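Local structure of type VI secretion system-associated protein TagF (Pseudomonas aeruginosa PAO1, 2QNU) at residues B[27-30]-B[31-34]; B[36-39]-B[40-44]; B[79-82]-B[83-87]; B[186-189]-B[190-193]. The protein is a type VI secretion system-associated protein of the TagF family, probably acting in the control of that secretion machinery. All coordinates share one frame; numbering follows the deposited sequence.

Interaction 1 (B[27-30]-B[31-34])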
loop_
_atom_site.group_PDB
_atom_site.type_symbol
_atom_site.label_atom_id
_atom_site.label_comp_id
_atom_site.label_asym_id
_atom_site.label_seq_id
_atom_site.Cartn_x
_atom_site.Cartn_y
_atom_site.Cartn_z
ATOM N N GLU B 27 18.732 -21.509 -1.069
ATOM C CA GLU B 27 19.940 -20.898 -1.633
ATOM C C GLU B 27 19.964 -19.369 -1.436
ATOM O O GLU B 27 20.902 -18.847 -0.791
ATOM C CB GLU B 27 20.130 -21.247 -3.141
ATOM C CG GLU B 27 21.255 -22.272 -3.432
ATOM C CD GLU B 27 21.599 -22.421 -4.954
ATOM O OE1 GLU B 27 21.079 -21.617 -5.776
ATOM O OE2 GLU B 27 22.391 -23.340 -5.332
ATOM N N PRO B 28 18.972 -18.631 -2.003
ATOM C CA PRO B 28 18.967 -17.181 -1.762
ATOM C C PRO B 28 18.718 -16.737 -0.308
ATOM O O PRO B 28 19.196 -15.689 0.142
ATOM C CB PRO B 28 17.818 -16.670 -2.687
ATOM C CG PRO B 28 16.953 -17.878 -2.924
ATOM C CD PRO B 28 17.903 -19.033 -2.947
ATOM N N TRP B 29 17.893 -17.474 0.406
ATOM C CA TRP B 29 17.570 -17.073 1.770
ATOM C C TRP B 29 18.858 -17.156 2.611
ATOM O O TRP B 29 19.209 -16.194 3.272
ATOM C CB TRP B 29 16.477 -17.954 2.346
ATOM C CG TRP B 29 16.166 -17.665 3.770
ATOM C CD1 TRP B 29 16.441 -18.493 4.849
ATOM C CD2 TRP B 29 15.530 -16.515 4.301
ATOM N NE1 TRP B 29 16.021 -17.901 5.989
ATOM C CE2 TRP B 29 15.465 -16.681 5.692
ATOM C CE3 TRP B 29 15.058 -15.323 3.745
ATOM C CZ2 TRP B 29 14.907 -15.710 6.549
ATOM C CZ3 TRP B 29 14.489 -14.366 4.577
ATOM C CH2 TRP B 29 14.405 -14.568 5.971
ATOM N N ASP B 30 19.557 -18.278 2.513
ATOM C CA ASP B 30 20.876 -18.470 3.127
ATOM C C ASP B 30 21.911 -17.388 2.768
ATOM O O ASP B 30 22.554 -16.854 3.641
ATOM C CB ASP B 30 21.453 -19.825 2.725
ATOM C CG ASP B 30 22.864 -20.078 3.298
ATOM O OD1 ASP B 30 22.992 -20.578 4.486
ATOM O OD2 ASP B 30 23.852 -19.822 2.581
ATOM N N ALA B 31 22.022 -17.056 1.468
ATOM C CA ALA B 31 23.011 -16.087 1.002
ATOM C C ALA B 31 22.655 -14.726 1.546
ATOM O O ALA B 31 23.513 -13.935 1.935
ATOM C CB ALA B 31 23.037 -16.086 -0.492
ATOM N N TRP B 32 21.366 -14.443 1.607
ATOM C CA TRP B 32 20.953 -13.163 2.128
ATOM C C TRP B 32 21.234 -13.106 3.643
ATOM O O TRP B 32 21.691 -12.093 4.113
ATOM C CB TRP B 32 19.460 -12.814 1.813
ATOM C CG TRP B 32 18.972 -11.550 2.547
ATOM C CD1 TRP B 32 19.249 -10.249 2.248
ATOM C CD2 TRP B 32 18.231 -11.531 3.771
ATOM N NE1 TRP B 32 18.701 -9.408 3.186
ATOM C CE2 TRP B 32 18.070 -10.184 4.140
ATOM C CE3 TRP B 32 17.730 -12.533 4.600
ATOM C CZ2 TRP B 32 17.368 -9.806 5.278
ATOM C CZ3 TRP B 32 17.019 -12.172 5.744
ATOM C CH2 TRP B 32 16.849 -10.825 6.083
ATOM N N LEU B 33 20.931 -14.149 4.417
ATOM C CA LEU B 33 21.249 -14.109 5.878
ATOM C C LEU B 33 22.721 -14.028 6.123
ATOM O O LEU B 33 23.156 -13.219 6.903
ATOM C CB LEU B 33 20.755 -15.360 6.614
ATOM C CG LEU B 33 19.274 -15.417 6.806
ATOM C CD1 LEU B 33 18.903 -16.809 7.261
ATOM C CD2 LEU B 33 18.827 -14.397 7.784
ATOM N N ALA B 34 23.487 -14.842 5.419
ATOM C CA ALA B 34 24.917 -14.827 5.555
ATOM C C ALA B 34 25.582 -13.465 5.286
ATOM O O ALA B 34 26.525 -13.087 5.999
ATOM C CB ALA B 34 25.517 -15.884 4.659
#
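W29 and W32 lie side by side on one flank of the helix, both indoles pointing the same way. In each, CG stands opposite the backbone N (chi1 176° and 172°), the same torsion in both, which sets the two ring systems alongside each other. They meet obliquely, six-membered planes 36° apart and their centroids 5.1 Å from each other, with CZ3 of W29 reaching CZ3 of W32 at 3.5 Å. The same face of the W29 indole carries CE3 of W32 and CG of L33, each displaced toward the rim. L33 comes across at a slant and presses CD1 to within 3.3 Å of W29 NE1. That N-H is spent elsewhere, on T90 OG1, while NE1 of W32 bonds to P202 O, so each indole is pinned at its polar atom as well as packed. F25 stacks on W29. D30 joins mainly through its backbone: its O accepts from A34 N at 2.8 Å, and its carboxylate turns from the indoles, OD1 bonding to Y7 OH. A31, on the exposed side, closes the turn that starts at E27, its N bonding to E27 O at 3.1 Å. Next come W32 N to P28 O and L33 N to W29 O, both 2.9 Å. P28 has no N-H to give to the preceding turn, and the helix kinks there. The arrangement is that of an amphipathic alpha helix, regular i to i+4 bonding with an aromatic flank set against the antiparallel sheet of the protein, where W29 meets F60 and W32 meets W183.

Interaction 2 (B[36-39]-B[40-44])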
loop_
_atom_site.group_PDB
_atom_site.type_symbol
_atom_site.label_atom_id
_atom_site.label_comp_id
_atom_site.label_asym_id
_atom_site.label_seq_id
_atom_site.Cartn_x
_atom_site.Cartn_y
_atom_site.Cartn_z
ATOM N N GLY B 36 24.128 -10.540 5.516
ATOM C CA GLY B 36 23.636 -9.715 6.601
ATOM C C GLY B 36 24.422 -9.956 7.884
ATOM O O GLY B 36 24.683 -9.014 8.637
HETATM N N MSE B 37 24.719 -11.231 8.159
HETATM C CA MSE B 37 25.371 -11.639 9.388
HETATM C C MSE B 37 26.769 -11.030 9.368
HETATM O O MSE B 37 27.153 -10.320 10.268
HETATM C CB MSE B 37 25.455 -13.174 9.487
HETATM C CG MSE B 37 24.113 -13.904 9.776
HETATM SE SE MSE B 37 23.442 -13.617 11.667
HETATM C CE MSE B 37 24.701 -14.947 12.397
ATOM N N ARG B 38 27.481 -11.280 8.281
ATOM C CA ARG B 38 28.822 -10.749 8.041
ATOM C C ARG B 38 28.836 -9.221 8.090
ATOM O O ARG B 38 29.672 -8.647 8.786
ATOM C CB ARG B 38 29.314 -11.312 6.730
ATOM C CG ARG B 38 30.755 -10.991 6.332
ATOM C CD ARG B 38 31.793 -11.691 7.258
ATOM N NE ARG B 38 32.249 -10.739 8.271
ATOM C CZ ARG B 38 32.458 -11.019 9.552
ATOM N NH1 ARG B 38 32.312 -12.257 10.044
ATOM N NH2 ARG B 38 32.850 -10.043 10.357
ATOM N N ALA B 39 27.920 -8.527 7.423
ATOM C CA ALA B 39 27.947 -7.054 7.506
ATOM C C ALA B 39 27.636 -6.544 8.916
ATOM O O ALA B 39 28.319 -5.668 9.409
ATOM C CB ALA B 39 26.993 -6.409 6.497
ATOM N N SER B 40 26.609 -7.100 9.570
ATOM C CA SER B 40 26.273 -6.705 10.980
ATOM C C SER B 40 27.479 -6.956 11.890
ATOM O O SER B 40 27.863 -6.086 12.668
ATOM C CB SER B 40 25.043 -7.451 11.473
ATOM O OG SER B 40 25.326 -8.849 11.455
ATOM N N GLN B 41 28.125 -8.109 11.732
ATOM C CA GLN B 41 29.360 -8.403 12.452
ATOM C C GLN B 41 30.472 -7.371 12.220
ATOM O O GLN B 41 31.085 -6.925 13.164
ATOM C CB GLN B 41 29.852 -9.832 12.149
ATOM C CG GLN B 41 28.932 -10.883 12.821
ATOM C CD GLN B 41 29.110 -12.310 12.311
ATOM O OE1 GLN B 41 29.928 -12.584 11.451
ATOM N NE2 GLN B 41 28.302 -13.231 12.840
ATOM N N ASP B 42 30.737 -6.998 10.975
ATOM C CA ASP B 42 31.773 -5.996 10.697
ATOM C C ASP B 42 31.424 -4.629 11.315
ATOM O O ASP B 42 32.306 -3.903 11.795
ATOM C CB ASP B 42 31.943 -5.762 9.204
ATOM C CG ASP B 42 32.590 -6.888 8.496
ATOM O OD1 ASP B 42 33.176 -7.771 9.121
ATOM O OD2 ASP B 42 32.534 -6.870 7.254
ATOM N N GLU B 43 30.152 -4.261 11.232
ATOM C CA GLU B 43 29.693 -2.956 11.716
ATOM C C GLU B 43 29.722 -2.837 13.236
ATOM O O GLU B 43 30.132 -1.809 13.788
ATOM C CB GLU B 43 28.274 -2.675 11.220
ATOM C CG GLU B 43 28.260 -1.995 9.827
ATOM C CD GLU B 43 27.041 -2.387 8.941
ATOM O OE1 GLU B 43 25.978 -2.809 9.472
ATOM O OE2 GLU B 43 27.199 -2.297 7.694
ATOM N N LEU B 44 29.268 -3.897 13.894
ATOM C CA LEU B 44 29.066 -3.929 15.325
ATOM C C LEU B 44 30.260 -4.391 16.124
ATOM O O LEU B 44 30.335 -4.056 17.277
ATOM C CB LEU B 44 27.866 -4.832 15.660
ATOM C CG LEU B 44 26.522 -4.248 15.266
ATOM C CD1 LEU B 44 25.426 -5.248 15.449
ATOM C CD2 LEU B 44 26.214 -2.993 16.056
#
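R38 carries CG opposite its backbone N (chi1 -175°) and then bends about CB-CG and CG-CD, while D42 keeps CG beside its own N (chi1 -72°); one turn apart, the two side chains cross at about a right angle. NH2 of R38 gives D42 OD1 a short, straight bond of 2.6 Å (N-H...O 168°), the heart of a salt bridge. The oxygen lies in the guanidinium plane but is itself met from above the carboxylate plane. NE adds a weak bond to the same OD1 at 3.2 Å. Q41 CB packs over one guanidinium face, 3.5 Å from R38 NH2. Q41 OE1 comes within 2.8 Å of R38 NH1, although the angle is too poor for a hydrogen bond. This is an i to i+4 ion pair on the exposed flank of an alpha helix, here the last turns of helix 23-44. The buried flank is held differently. S40 OG folds back over the turn before it, 2.6 Å from M37 O and 2.9 Å from G36 O, and also receives a weak bond from W48 NE1. S40 N bonds to G36 O and Q41 N to M37 O, the latter at 2.8 Å. The selenomethionine side chain of M37, bent at chi2 and chi3, packs on W48, Y52, P88 and F207, its CE 4.0 Å from Q41 NE2.

Interaction 3 (B[79-82]-B[83-87])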
loop_
_atom_site.group_PDB
_atom_site.type_symbol
_atom_site.label_atom_id
_atom_site.label_comp_id
_atom_site.label_asym_id
_atom_site.label_seq_id
_atom_site.Cartn_x
_atom_site.Cartn_y
_atom_site.Cartn_z
ATOM N N SER B 79 19.648 -17.791 16.499
ATOM C CA SER B 79 19.815 -19.175 16.928
ATOM C C SER B 79 21.277 -19.591 16.896
ATOM O O SER B 79 22.195 -18.774 16.637
ATOM C CB SER B 79 18.948 -20.096 16.068
ATOM O OG SER B 79 18.835 -21.404 16.650
ATOM N N ILE B 80 21.484 -20.871 17.129
ATOM C CA ILE B 80 22.812 -21.417 17.360
ATOM C C ILE B 80 22.781 -22.923 17.167
ATOM O O ILE B 80 21.726 -23.540 17.344
ATOM C CB ILE B 80 23.272 -21.085 18.815
ATOM C CG1 ILE B 80 24.783 -21.262 18.994
ATOM C CG2 ILE B 80 22.568 -21.969 19.819
ATOM C CD1 ILE B 80 25.249 -21.014 20.437
ATOM N N ASP B 81 23.892 -23.502 16.752
ATOM C CA ASP B 81 23.943 -24.947 16.528
ATOM C C ASP B 81 24.526 -25.609 17.772
ATOM O O ASP B 81 24.896 -24.929 18.728
ATOM C CB ASP B 81 24.716 -25.340 15.252
ATOM C CG ASP B 81 26.257 -24.959 15.294
ATOM O OD1 ASP B 81 26.843 -24.880 16.405
ATOM O OD2 ASP B 81 26.874 -24.777 14.200
ATOM N N ARG B 82 24.569 -26.932 17.753
ATOM C CA ARG B 82 24.999 -27.747 18.919
ATOM C C ARG B 82 26.459 -27.465 19.350
ATOM O O ARG B 82 26.796 -27.586 20.509
ATOM C CB ARG B 82 24.729 -29.244 18.616
ATOM C CG ARG B 82 25.386 -30.319 19.507
ATOM C CD ARG B 82 24.888 -30.282 20.953
ATOM N NE ARG B 82 25.411 -31.368 21.802
ATOM C CZ ARG B 82 26.705 -31.616 22.053
ATOM N NH1 ARG B 82 27.678 -30.858 21.513
ATOM N NH2 ARG B 82 27.033 -32.651 22.850
ATOM N N VAL B 83 27.311 -27.065 18.430
ATOM C CA VAL B 83 28.697 -26.739 18.767
ATOM C C VAL B 83 29.018 -25.237 18.813
ATOM O O VAL B 83 30.181 -24.853 18.653
ATOM C CB VAL B 83 29.698 -27.472 17.841
ATOM C CG1 VAL B 83 29.531 -28.996 17.989
ATOM C CG2 VAL B 83 29.559 -27.068 16.400
ATOM N N GLY B 84 28.003 -24.401 19.051
ATOM C CA GLY B 84 28.218 -23.007 19.451
ATOM C C GLY B 84 28.360 -21.954 18.351
ATOM O O GLY B 84 28.677 -20.789 18.615
ATOM N N ARG B 85 28.108 -22.340 17.103
ATOM C CA ARG B 85 28.175 -21.395 15.986
ATOM C C ARG B 85 26.813 -20.725 15.777
ATOM O O ARG B 85 25.773 -21.362 15.988
ATOM C CB ARG B 85 28.676 -22.129 14.753
ATOM C CG ARG B 85 30.001 -22.836 15.035
ATOM C CD ARG B 85 30.415 -23.865 13.986
ATOM N NE ARG B 85 29.416 -24.905 13.766
ATOM C CZ ARG B 85 29.595 -25.939 12.954
ATOM N NH1 ARG B 85 30.750 -26.130 12.322
ATOM N NH2 ARG B 85 28.617 -26.798 12.764
ATOM N N TYR B 86 26.822 -19.433 15.432
ATOM C CA TYR B 86 25.599 -18.613 15.308
ATOM C C TYR B 86 24.977 -18.563 13.899
ATOM O O TYR B 86 25.651 -18.236 12.925
ATOM C CB TYR B 86 25.902 -17.199 15.817
ATOM C CG TYR B 86 26.350 -17.232 17.247
ATOM C CD1 TYR B 86 25.423 -17.511 18.249
ATOM C CD2 TYR B 86 27.707 -17.054 17.604
ATOM C CE1 TYR B 86 25.787 -17.587 19.560
ATOM C CE2 TYR B 86 28.092 -17.130 18.915
ATOM C CZ TYR B 86 27.121 -17.399 19.902
ATOM O OH TYR B 86 27.417 -17.500 21.234
ATOM N N PHE B 87 23.684 -18.896 13.789
ATOM C CA PHE B 87 22.907 -18.655 12.588
ATOM C C PHE B 87 21.437 -18.649 12.913
ATOM O O PHE B 87 20.998 -19.445 13.737
ATOM C CB PHE B 87 23.160 -19.747 11.553
ATOM C CG PHE B 87 22.889 -19.320 10.185
ATOM C CD1 PHE B 87 23.833 -18.540 9.483
ATOM C CD2 PHE B 87 21.671 -19.665 9.536
ATOM C CE1 PHE B 87 23.576 -18.154 8.194
ATOM C CE2 PHE B 87 21.439 -19.281 8.249
ATOM C CZ PHE B 87 22.381 -18.516 7.584
#
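Backbone bonds draw S79-R82 and V83-F87 into a tight hairpin. D81 N gives to R85 O at 2.9 Å and F87 N to S79 O at 3.2 Å, leaving I80 and Y86 between them as a non-hydrogen-bonded antiparallel pair. G84 N reaches D81 O to close a type I turn. With G84 at positive phi (89°), this is the type I turn plus G1 bulge of a hairpin. Polar side-chain contacts centre on D81, whose CG sits between its own N and carbonyl carbon (chi1 64°), so that the carboxylate folds over the turn. OD1 takes R85 N at 2.9 Å from above the carboxylate plane, and V83 N adds a weak bond. OD2 takes R85 NE at 2.6 Å on its syn side, close to the guanidinium plane, while NH2 of R85 adds a weak bond, completing a salt bridge whose two planes stand 55° apart. A methyl also covers the charged group: V83 CG2 lies 3.3 Å above the plane of the R85 guanidinium, offset toward its rim. The apolar contact proper is I80 with Y86, which run side by side, I80 CD1 touching Y86 CE1 at 3.6 Å. Y86 leans on helix 48-53, whereas F87 turns to D30 and L33 of helix 23-44 and meets F16 edge-to-face. S79 O also accepts from Y52 OH. The buried carboxylate thus uses both oxygens, one for turn N-H groups and one for an arginine, an environment that would be expected to keep it ionised and to fix the shape of the turn.

Interaction 4 (B[186-189]-B[190-193])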
loop_
_atom_site.group_PDB
_atom_site.type_symbol
_atom_site.label_atom_id
_atom_site.label_comp_id
_atom_site.label_asym_id
_atom_site.label_seq_id
_atom_site.Cartn_x
_atom_site.Cartn_y
_atom_site.Cartn_z
ATOM N N ARG B 186 6.854 -8.183 17.984
ATOM C CA ARG B 186 6.711 -7.649 19.371
ATOM C C ARG B 186 7.906 -6.814 19.806
ATOM O O ARG B 186 7.813 -6.030 20.742
ATOM C CB ARG B 186 6.525 -8.767 20.390
ATOM C CG ARG B 186 5.371 -9.657 20.125
ATOM C CD ARG B 186 5.178 -10.777 21.225
ATOM N NE ARG B 186 3.756 -11.067 21.310
ATOM C CZ ARG B 186 3.185 -12.193 20.930
ATOM N NH1 ARG B 186 3.878 -13.255 20.517
ATOM N NH2 ARG B 186 1.904 -12.282 21.039
ATOM N N GLY B 187 9.013 -6.914 19.094
ATOM C CA GLY B 187 10.195 -6.148 19.504
ATOM C C GLY B 187 10.978 -6.801 20.630
ATOM O O GLY B 187 10.910 -8.007 20.819
ATOM N N SER B 188 11.744 -5.993 21.347
ATOM C CA SER B 188 12.601 -6.433 22.442
ATOM C C SER B 188 12.726 -5.240 23.395
ATOM O O SER B 188 12.244 -4.128 23.087
ATOM C CB SER B 188 13.998 -6.790 21.924
ATOM O OG SER B 188 14.633 -5.600 21.406
ATOM N N ALA B 189 13.358 -5.441 24.544
ATOM C CA ALA B 189 13.733 -4.307 25.357
ATOM C C ALA B 189 14.360 -3.138 24.527
ATOM O O ALA B 189 14.162 -1.981 24.856
ATOM C CB ALA B 189 14.726 -4.757 26.414
ATOM N N ARG B 190 15.066 -3.432 23.449
ATOM C CA ARG B 190 15.774 -2.378 22.704
ATOM C C ARG B 190 15.075 -1.818 21.438
ATOM O O ARG B 190 15.362 -0.706 21.013
ATOM C CB ARG B 190 17.160 -2.892 22.303
ATOM C CG ARG B 190 17.939 -3.405 23.467
ATOM C CD ARG B 190 19.397 -2.887 23.440
ATOM N NE ARG B 190 20.376 -3.880 22.958
ATOM C CZ ARG B 190 21.258 -3.708 21.962
ATOM N NH1 ARG B 190 21.321 -2.574 21.244
ATOM N NH2 ARG B 190 22.089 -4.707 21.683
ATOM N N ILE B 191 14.180 -2.578 20.856
ATOM C CA ILE B 191 13.492 -2.198 19.631
ATOM C C ILE B 191 11.998 -2.237 19.907
ATOM O O ILE B 191 11.459 -3.296 20.312
ATOM C CB ILE B 191 13.872 -3.204 18.550
ATOM C CG1 ILE B 191 15.401 -3.319 18.447
ATOM C CG2 ILE B 191 13.281 -2.840 17.264
ATOM C CD1 ILE B 191 15.866 -4.184 17.277
ATOM N N SER B 192 11.314 -1.109 19.736
ATOM C CA SER B 192 9.826 -1.109 19.888
ATOM C C SER B 192 9.148 -1.958 18.858
ATOM O O SER B 192 9.601 -2.023 17.693
ATOM C CB SER B 192 9.241 0.284 19.755
ATOM O OG SER B 192 9.681 1.040 20.866
ATOM N N ALA B 193 8.027 -2.549 19.267
ATOM C CA ALA B 193 7.116 -3.219 18.371
ATOM C C ALA B 193 6.738 -2.266 17.252
ATOM O O ALA B 193 6.517 -1.055 17.474
ATOM C CB ALA B 193 5.853 -3.659 19.114
#
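S188 meets R190 and I191 across the turn through its hydroxyl. CB takes little part, 3.8 Å from R190 N. Chi1 of 65° then sets OG between the backbone N and the carbonyl carbon, tucked over the turn instead of away from it. There OG accepts from R190 N at 3.0 Å, which makes an ST turn, and from I191 N at 3.1 Å; neither bond is straight (N-H...O 140° and 143°). CB of I191 flanks the oxygen, and the side chains of S188 and I191 both pack on P56. The backbone adds a straighter tie, S188 N to I191 O at 2.9 Å, and a weak return bond from I191 N to S188 O. These bonds close the two-residue tip of a beta hairpin that connects strands 180-185 and 194-199. Nearer the strands, the bare CA of G187 lies 3.2 Å from I191 O in a CA-H...O contact, and A193 CB rests 3.5 Å from R186 O. R186 directs its guanidinium away from the turn to salt bridges with E116 and E113. S192 O accepts from R159 of the second subunit, whose V163 packs on A193. One serine oxygen thus serves two successive turn N-H groups, so the bend is held by side-chain and backbone acceptors together and does not rest on the weak I191 N to S188 O bond alone.

Interactions 1 and 2 follow each other on helix 23-44, centres about 14 Å apart. Interaction 3, the hairpin between strands 71-77 and 89-95, comes next along the chain, its centre about 17 Å from each of theirs. It touches both: F87 CE2 meets L33 CD1 of interaction 1 at 3.7 Å, and Y86 O meets M37 CE of interaction 2 at 3.5 Å. These three belong to the TagF N-terminal domain and tie one helix to a hairpin of the sheet. Interaction 4, last in sequence, joins strand 180-185 to strand 194-199 at one edge of the sheet, with centres about 20 to 25 Å from the others and no touch; it faces the second subunit instead.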